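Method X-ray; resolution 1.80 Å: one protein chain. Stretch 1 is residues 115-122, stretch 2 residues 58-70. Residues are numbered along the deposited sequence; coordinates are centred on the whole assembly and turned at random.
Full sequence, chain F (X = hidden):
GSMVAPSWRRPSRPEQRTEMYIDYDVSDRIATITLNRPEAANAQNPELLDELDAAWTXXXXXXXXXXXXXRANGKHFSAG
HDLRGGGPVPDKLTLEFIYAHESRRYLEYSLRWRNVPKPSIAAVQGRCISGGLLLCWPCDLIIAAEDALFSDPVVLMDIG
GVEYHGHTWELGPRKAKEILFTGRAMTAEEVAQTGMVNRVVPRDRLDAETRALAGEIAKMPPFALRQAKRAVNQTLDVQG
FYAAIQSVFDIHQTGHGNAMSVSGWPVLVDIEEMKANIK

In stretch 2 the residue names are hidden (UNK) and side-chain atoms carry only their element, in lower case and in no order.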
ATOM      1  N   ASN F 115      -8.359   8.704 -16.738  1.00  8.81           N
ATOM      2  CA  ASN F 115      -7.388   7.837 -17.402  1.00  9.35           C
ATOM      3  C   ASN F 115      -7.226   8.053 -18.903  1.00  9.77           C
ATOM      4  O   ASN F 115      -6.396   7.383 -19.546  1.00  9.79           O
ATOM      5  CB  ASN F 115      -7.716   6.373 -17.083  1.00 10.18           C
ATOM      6  CG  ASN F 115      -7.430   6.039 -15.633  1.00 10.92           C
ATOM      7  OD1 ASN F 115      -6.340   6.374 -15.131  1.00 12.24           O
ATOM      8  ND2 ASN F 115      -8.381   5.368 -14.953  1.00 10.84           N
ATOM      9  N   VAL F 116      -7.997   8.974 -19.498  1.00  9.41           N
ATOM     10  CA  VAL F 116      -7.823   9.218 -20.921  1.00  9.71           C
ATOM     11  C   VAL F 116      -6.363   9.628 -21.175  1.00 10.51           C
ATOM     12  O   VAL F 116      -5.855  10.496 -20.474  1.00 11.29           O
ATOM     13  CB  VAL F 116      -8.828  10.284 -21.451  1.00  9.87           C
ATOM     14  CG1 VAL F 116      -8.417  10.829 -22.833  1.00 10.33           C
ATOM     15  CG2 VAL F 116     -10.241   9.719 -21.458  1.00  9.85           C
ATOM     16  N   PRO F 117      -5.676   9.003 -22.157  1.00 11.59           N
ATOM     17  CA  PRO F 117      -4.218   9.164 -22.260  1.00 11.81           C
ATOM     18  C   PRO F 117      -3.760  10.383 -23.050  1.00 11.51           C
ATOM     19  O   PRO F 117      -2.838  10.281 -23.858  1.00 12.64           O
ATOM     20  CB  PRO F 117      -3.796   7.858 -22.927  1.00 12.40           C
ATOM     21  CG  PRO F 117      -4.939   7.556 -23.828  1.00 13.45           C
ATOM     22  CD  PRO F 117      -6.150   7.892 -23.002  1.00 12.10           C
ATOM     23  N   LYS F 118      -4.434  11.515 -22.842  1.00 11.18           N
ATOM     24  CA  LYS F 118      -4.088  12.811 -23.424  1.00 10.83           C
ATOM     25  C   LYS F 118      -4.252  13.837 -22.301  1.00 10.07           C
ATOM     26  O   LYS F 118      -5.078  13.645 -21.407  1.00  9.20           O
ATOM     27  CB  LYS F 118      -5.068  13.175 -24.542  1.00 11.58           C
ATOM     28  CG  LYS F 118      -5.100  12.183 -25.681  1.00 12.11           C
ATOM     29  CD  LYS F 118      -5.996  12.648 -26.808  1.00 12.20           C
ATOM     30  CE  LYS F 118      -5.981  11.599 -27.903  1.00 12.57           C
ATOM     31  NZ  LYS F 118      -6.819  11.963 -29.089  1.00 12.21           N
ATOM     32  N   PRO F 119      -3.485  14.956 -22.336  1.00  9.46           N
ATOM     33  CA  PRO F 119      -3.656  15.988 -21.333  1.00  9.20           C
ATOM     34  C   PRO F 119      -5.032  16.611 -21.375  1.00  9.20           C
ATOM     35  O   PRO F 119      -5.568  16.803 -22.471  1.00  9.14           O
ATOM     36  CB  PRO F 119      -2.602  17.026 -21.701  1.00  9.43           C
ATOM     37  CG  PRO F 119      -1.524  16.214 -22.360  1.00  9.78           C
ATOM     38  CD  PRO F 119      -2.309  15.200 -23.172  1.00  9.53           C
ATOM     39  N   SER F 120      -5.588  16.907 -20.199  1.00  8.73           N
ATOM     40  CA  SER F 120      -6.876  17.585 -20.087  1.00  8.62           C
ATOM     41  C   SER F 120      -6.801  18.724 -19.098  1.00  8.46           C
ATOM     42  O   SER F 120      -6.096  18.669 -18.073  1.00  8.43           O
ATOM     43  CB  SER F 120      -7.977  16.624 -19.679  1.00  8.56           C
ATOM     44  OG  SER F 120      -7.663  15.999 -18.417  1.00  8.56           O
ATOM     45  N   ILE F 121      -7.553  19.762 -19.399  1.00  8.63           N
ATOM     46  CA  ILE F 121      -7.554  20.967 -18.594  1.00  8.71           C
ATOM     47  C   ILE F 121      -8.991  21.384 -18.338  1.00  8.63           C
ATOM     48  O   ILE F 121      -9.769  21.517 -19.290  1.00  8.74           O
ATOM     49  CB  ILE F 121      -6.846  22.135 -19.339  1.00  9.70           C
ATOM     50  CG1 ILE F 121      -5.436  21.745 -19.815  1.00 10.12           C
ATOM     51  CG2 ILE F 121      -6.811  23.370 -18.442  1.00  9.90           C
ATOM     52  CD1 ILE F 121      -4.762  22.732 -20.798  1.00 10.98           C
ATOM     53  N   ALA F 122      -9.371  21.570 -17.075  1.00  8.01           N
ATOM     54  CA  ALA F 122     -10.676  22.164 -16.731  1.00  8.29           C
ATOM     55  C   ALA F 122     -10.543  23.670 -16.507  1.00  8.75           C
ATOM     56  O   ALA F 122      -9.612  24.107 -15.812  1.00  9.14           O
ATOM     57  CB  ALA F 122     -11.264  21.502 -15.471  1.00  8.24           C
ATOM     58  N   UNK F  58     -14.962  10.689 -27.726  1.00 13.80           N
ATOM     59  CA  UNK F  58     -14.729  11.214 -29.075  1.00 15.42           C
ATOM     60  C   UNK F  58     -13.331  11.854 -29.164  1.00 14.45           C
ATOM     61  O   UNK F  58     -12.522  11.589 -30.106  1.00 14.63           O
ATOM     62  c   UNK F  58     -18.951  13.860 -29.538  1.00 28.45           C
ATOM     63  n   UNK F  58     -19.711  12.782 -29.250  1.00 28.90           N
ATOM     64  c   UNK F  58     -15.982  12.571 -30.892  1.00 20.94           C
ATOM     65  c   UNK F  58     -15.821  12.237 -29.414  1.00 17.90           C
ATOM     66  c   UNK F  58     -17.452  12.847 -31.260  1.00 23.94           C
ATOM     67  n   UNK F  58     -19.212  14.988 -28.904  1.00 29.19           N
ATOM     68  n   UNK F  58     -17.975  13.905 -30.469  1.00 27.81           N
ATOM     69  N   UNK F  59     -13.010  12.652 -28.144  1.00 12.92           N
ATOM     70  CA  UNK F  59     -11.716  13.338 -28.081  1.00 12.83           C
ATOM     71  C   UNK F  59     -10.549  12.365 -27.901  1.00 13.00           C
ATOM     72  O   UNK F  59      -9.462  12.525 -28.514  1.00 14.37           O
ATOM     73  c   UNK F  59     -11.729  14.300 -26.914  1.00 12.06           C
ATOM     74  N   UNK F  60     -10.765  11.400 -27.033  1.00 13.32           N
ATOM     75  CA  UNK F  60      -9.772  10.336 -26.771  1.00 14.29           C
ATOM     76  C   UNK F  60      -9.427   9.570 -28.043  1.00 15.76           C
ATOM     77  O   UNK F  60      -8.266   9.226 -28.268  1.00 16.61           O
ATOM     78  c   UNK F  60     -10.304   9.389 -25.689  1.00 13.82           C
ATOM     79  N   UNK F  61     -10.430   9.295 -28.869  1.00 16.34           N
ATOM     80  CA  UNK F  61     -10.241   8.468 -30.065  1.00 19.05           C
ATOM     81  C   UNK F  61      -9.817   9.243 -31.299  1.00 18.99           C
ATOM     82  O   UNK F  61      -9.493   8.630 -32.321  1.00 20.70           O
ATOM     83  c   UNK F  61     -11.823   6.684 -29.261  1.00 21.89           C
ATOM     84  o   UNK F  61     -13.201   4.854 -28.725  1.00 28.66           O
ATOM     85  c   UNK F  61     -13.055   5.833 -29.486  1.00 25.14           C
ATOM     86  o   UNK F  61     -13.868   6.116 -30.392  1.00 29.64           O
ATOM     87  c   UNK F  61     -11.518   7.670 -30.367  1.00 20.11           C
ATOM     88  N   UNK F  62      -9.840  10.571 -31.244  1.00 17.79           N
ATOM     89  CA  UNK F  62      -9.545  11.389 -32.420  1.00 18.70           C
ATOM     90  C   UNK F  62      -8.039  11.648 -32.488  1.00 19.81           C
ATOM     91  O   UNK F  62      -7.518  12.395 -31.683  1.00 17.20           O
ATOM     92  o   UNK F  62      -9.305  13.287 -34.526  1.00 20.08           O
ATOM     93  o   UNK F  62     -10.958  14.551 -33.806  1.00 19.53           O
ATOM     94  c   UNK F  62     -10.180  13.570 -33.667  1.00 19.60           C
ATOM     95  c   UNK F  62     -10.320  12.714 -32.373  1.00 18.06           C
ATOM     96  N   UNK F  63      -7.335  11.057 -33.467  1.00 20.84           N
ATOM     97  CA  UNK F  63      -5.889  11.315 -33.617  1.00 23.62           C
ATOM     98  C   UNK F  63      -5.523  12.751 -33.955  1.00 21.95           C
ATOM     99  O   UNK F  63      -4.370  13.129 -33.816  1.00 24.92           O
ATOM    100  c   UNK F  63      -5.393   8.965 -34.341  1.00 30.75           C
ATOM    101  n   UNK F  63      -5.453   8.139 -35.383  1.00 35.63           N
ATOM    102  c   UNK F  63      -5.280  10.416 -34.686  1.00 27.03           C
ATOM    103  o   UNK F  63      -5.442   8.565 -33.161  1.00 33.00           O
ATOM    104  N   UNK F  64      -6.467  13.553 -34.410  1.00 21.00           N
ATOM    105  CA  UNK F  64      -6.213  14.981 -34.589  1.00 22.39           C
ATOM    106  C   UNK F  64      -6.329  15.796 -33.279  1.00 19.78           C
ATOM    107  O   UNK F  64      -6.219  17.002 -33.332  1.00 19.13           O
ATOM    108  o   UNK F  64      -8.087  15.057 -37.717  1.00 34.94           O
ATOM    109  c   UNK F  64      -7.059  15.055 -37.017  1.00 29.23           C
ATOM    110  o   UNK F  64      -5.964  14.625 -37.419  1.00 31.56           O
ATOM    111  c   UNK F  64      -7.204  15.607 -35.594  1.00 25.77           C
ATOM    112  N   UNK F  65      -6.596  15.156 -32.135  1.00 16.57           N
ATOM    113  CA  UNK F  65      -6.707  15.883 -30.857  1.00 14.74           C
ATOM    114  C   UNK F  65      -5.515  15.514 -30.029  1.00 13.77           C
ATOM    115  O   UNK F  65      -5.289  14.316 -29.797  1.00 13.79           O
ATOM    116  c   UNK F  65      -9.204  15.958 -30.883  1.00 13.71           C
ATOM    117  c   UNK F  65      -7.981  15.470 -30.093  1.00 13.74           C
ATOM    118  c   UNK F  65      -8.020  16.043 -28.655  1.00 12.88           C
ATOM    119  N   UNK F  66      -4.797  16.521 -29.532  1.00 13.38           N
ATOM    120  CA  UNK F  66      -3.676  16.307 -28.587  1.00 12.81           C
ATOM    121  C   UNK F  66      -4.027  16.684 -27.136  1.00 12.32           C
ATOM    122  O   UNK F  66      -3.473  16.097 -26.199  1.00 11.91           O
ATOM    123  c   UNK F  66      -2.439  17.125 -28.977  1.00 13.80           C
ATOM    124  o   UNK F  66      -1.859  16.659 -30.195  1.00 14.45           O
ATOM    125  N   UNK F  67      -4.935  17.652 -26.962  1.00 11.77           N
ATOM    126  CA  UNK F  67      -5.312  18.153 -25.619  1.00 10.70           C
ATOM    127  C   UNK F  67      -6.820  18.360 -25.563  1.00 10.71           C
ATOM    128  O   UNK F  67      -7.445  18.793 -26.544  1.00 10.49           O
ATOM    129  c   UNK F  67      -3.052  19.329 -25.380  1.00 10.97           C
ATOM    130  c   UNK F  67      -4.586  19.505 -25.319  1.00 10.82           C
ATOM    131  c   UNK F  67      -4.941  20.101 -23.952  1.00 10.39           C
ATOM    132  N   UNK F  68      -7.376  18.107 -24.392  1.00 10.14           N
ATOM    133  CA  UNK F  68      -8.791  18.265 -24.120  1.00  9.89           C
ATOM    134  C   UNK F  68      -8.964  19.414 -23.145  1.00  9.96           C
ATOM    135  O   UNK F  68      -8.288  19.478 -22.096  1.00  9.70           O
ATOM    136  c   UNK F  68      -9.225  15.826 -24.519  1.00 10.12           C
ATOM    137  c   UNK F  68     -10.832  17.213 -23.042  1.00 10.74           C
ATOM    138  c   UNK F  68      -9.372  16.984 -23.506  1.00 10.07           C
ATOM    139  c   UNK F  68      -9.448  14.403 -24.004  1.00  9.81           C
ATOM    140  N   UNK F  69      -9.874  20.311 -23.490  1.00  9.51           N
ATOM    141  CA  UNK F  69     -10.300  21.382 -22.609  1.00  9.53           C
ATOM    142  C   UNK F  69     -11.764  21.165 -22.218  1.00  9.60           C
ATOM    143  O   UNK F  69     -12.610  21.006 -23.096  1.00  9.63           O
ATOM    144  c   UNK F  69      -8.657  23.094 -23.502  1.00 10.01           C
ATOM    145  c   UNK F  69     -10.123  22.776 -23.258  1.00  9.93           C
ATOM    146  c   UNK F  69     -10.817  23.883 -22.400  1.00  9.92           C
ATOM    147  N   UNK F  70     -12.045  21.173 -20.905  1.00  9.34           N
ATOM    148  CA  UNK F  70     -13.418  21.104 -20.380  1.00  9.46           C
ATOM    149  C   UNK F  70     -13.770  22.473 -19.798  1.00  9.67           C
ATOM    150  O   UNK F  70     -13.059  22.996 -18.917  1.00  9.85           O
ATOM    151  c   UNK F  70     -14.918  19.960 -18.605  1.00  9.21           C
ATOM    152  c   UNK F  70     -15.940  19.400 -19.620  1.00  9.07           C
ATOM    153  c   UNK F  70     -13.543  20.044 -19.297  1.00  8.95           C
ATOM    154  c   UNK F  70     -14.754  19.083 -17.355  1.00  9.05           C
TER
HETATM  155  O   HOH W   1      -6.035   9.526 -30.514  1.00 25.03           O

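Position 58 carries three carbons, a nitrogen, then a carbon bearing two more nitrogens: a guanidinium, so Arg58. It stays out of reach of stretch 1, its charge suited to the exposed helix surface. Position 59 has one side-chain carbon and is Ala59; its small side chain fits a buried place, while its O accepts a hydrogen bond from Lys118 NZ at 2.8 Å. Position 60 also has a single carbon, 3.7 Å from CG1 of Val116 to CB of the residue, and is Ala60. The methyl allows the helix to lie close to the valine.

Position 61, three carbons with two oxygens on the third, is Glu61, directed away into solvent. Position 62 has two carbons, the second bearing two oxygens: Asp62. Its OD1 accepts a hydrogen bond from the backbone N of position 64 at 2.9 Å, a role common for aspartate at the start of a turn. Position 63 has two carbons, then one oxygen and one nitrogen, hence Asn63. Its OD1 receives a hydrogen bond from water 1 at 2.9 Å, and that water accepts one from Lys118 NZ, also at 2.9 Å. Position 64, again two carbons and two oxygens, is Asp64, pointing away and exposed, as suits a carboxylate.

Position 65 is one carbon carrying two more, Val65, an apolar side chain in a buried place. It closes the type I turn begun at Asp62, and its O accepts a hydrogen bond from Lys118 NZ at 2.9 Å. Position 66, one carbon and one oxygen, is Ser66; its buried hydroxyl is satisfied elsewhere in the structure.

Position 67, three carbons forked at the first, is Val67. Its CG1 lies 4.1 Å from Ile121 CD1, and beta-branching favours the extended backbone. Position 68 has four carbons, forked at the first with one longer arm: Ile68, whose CD1 reaches to 3.9 Å from Val116 CG1. Position 69, three carbons forked at the first, is Val69, on the sheet face shared with Ile121. Position 70, four carbons forked at the second, is Leu70, buried on the opposite face with Ser120 and Ala122.

The contact has two parts. The strands run parallel: Ile68 N donates to Pro119 O (2.9 Å), Ile121 N to Ile68 O (2.8 Å) and Leu70 N to Ile121 O (2.8 Å). Before them, the extended Lys118 side chain carries its ammonium to the carbonyls of the helix end and turn, tying both to the sheet.

Stretch 2, residues 58-70: RAAEDNDVSVIVL
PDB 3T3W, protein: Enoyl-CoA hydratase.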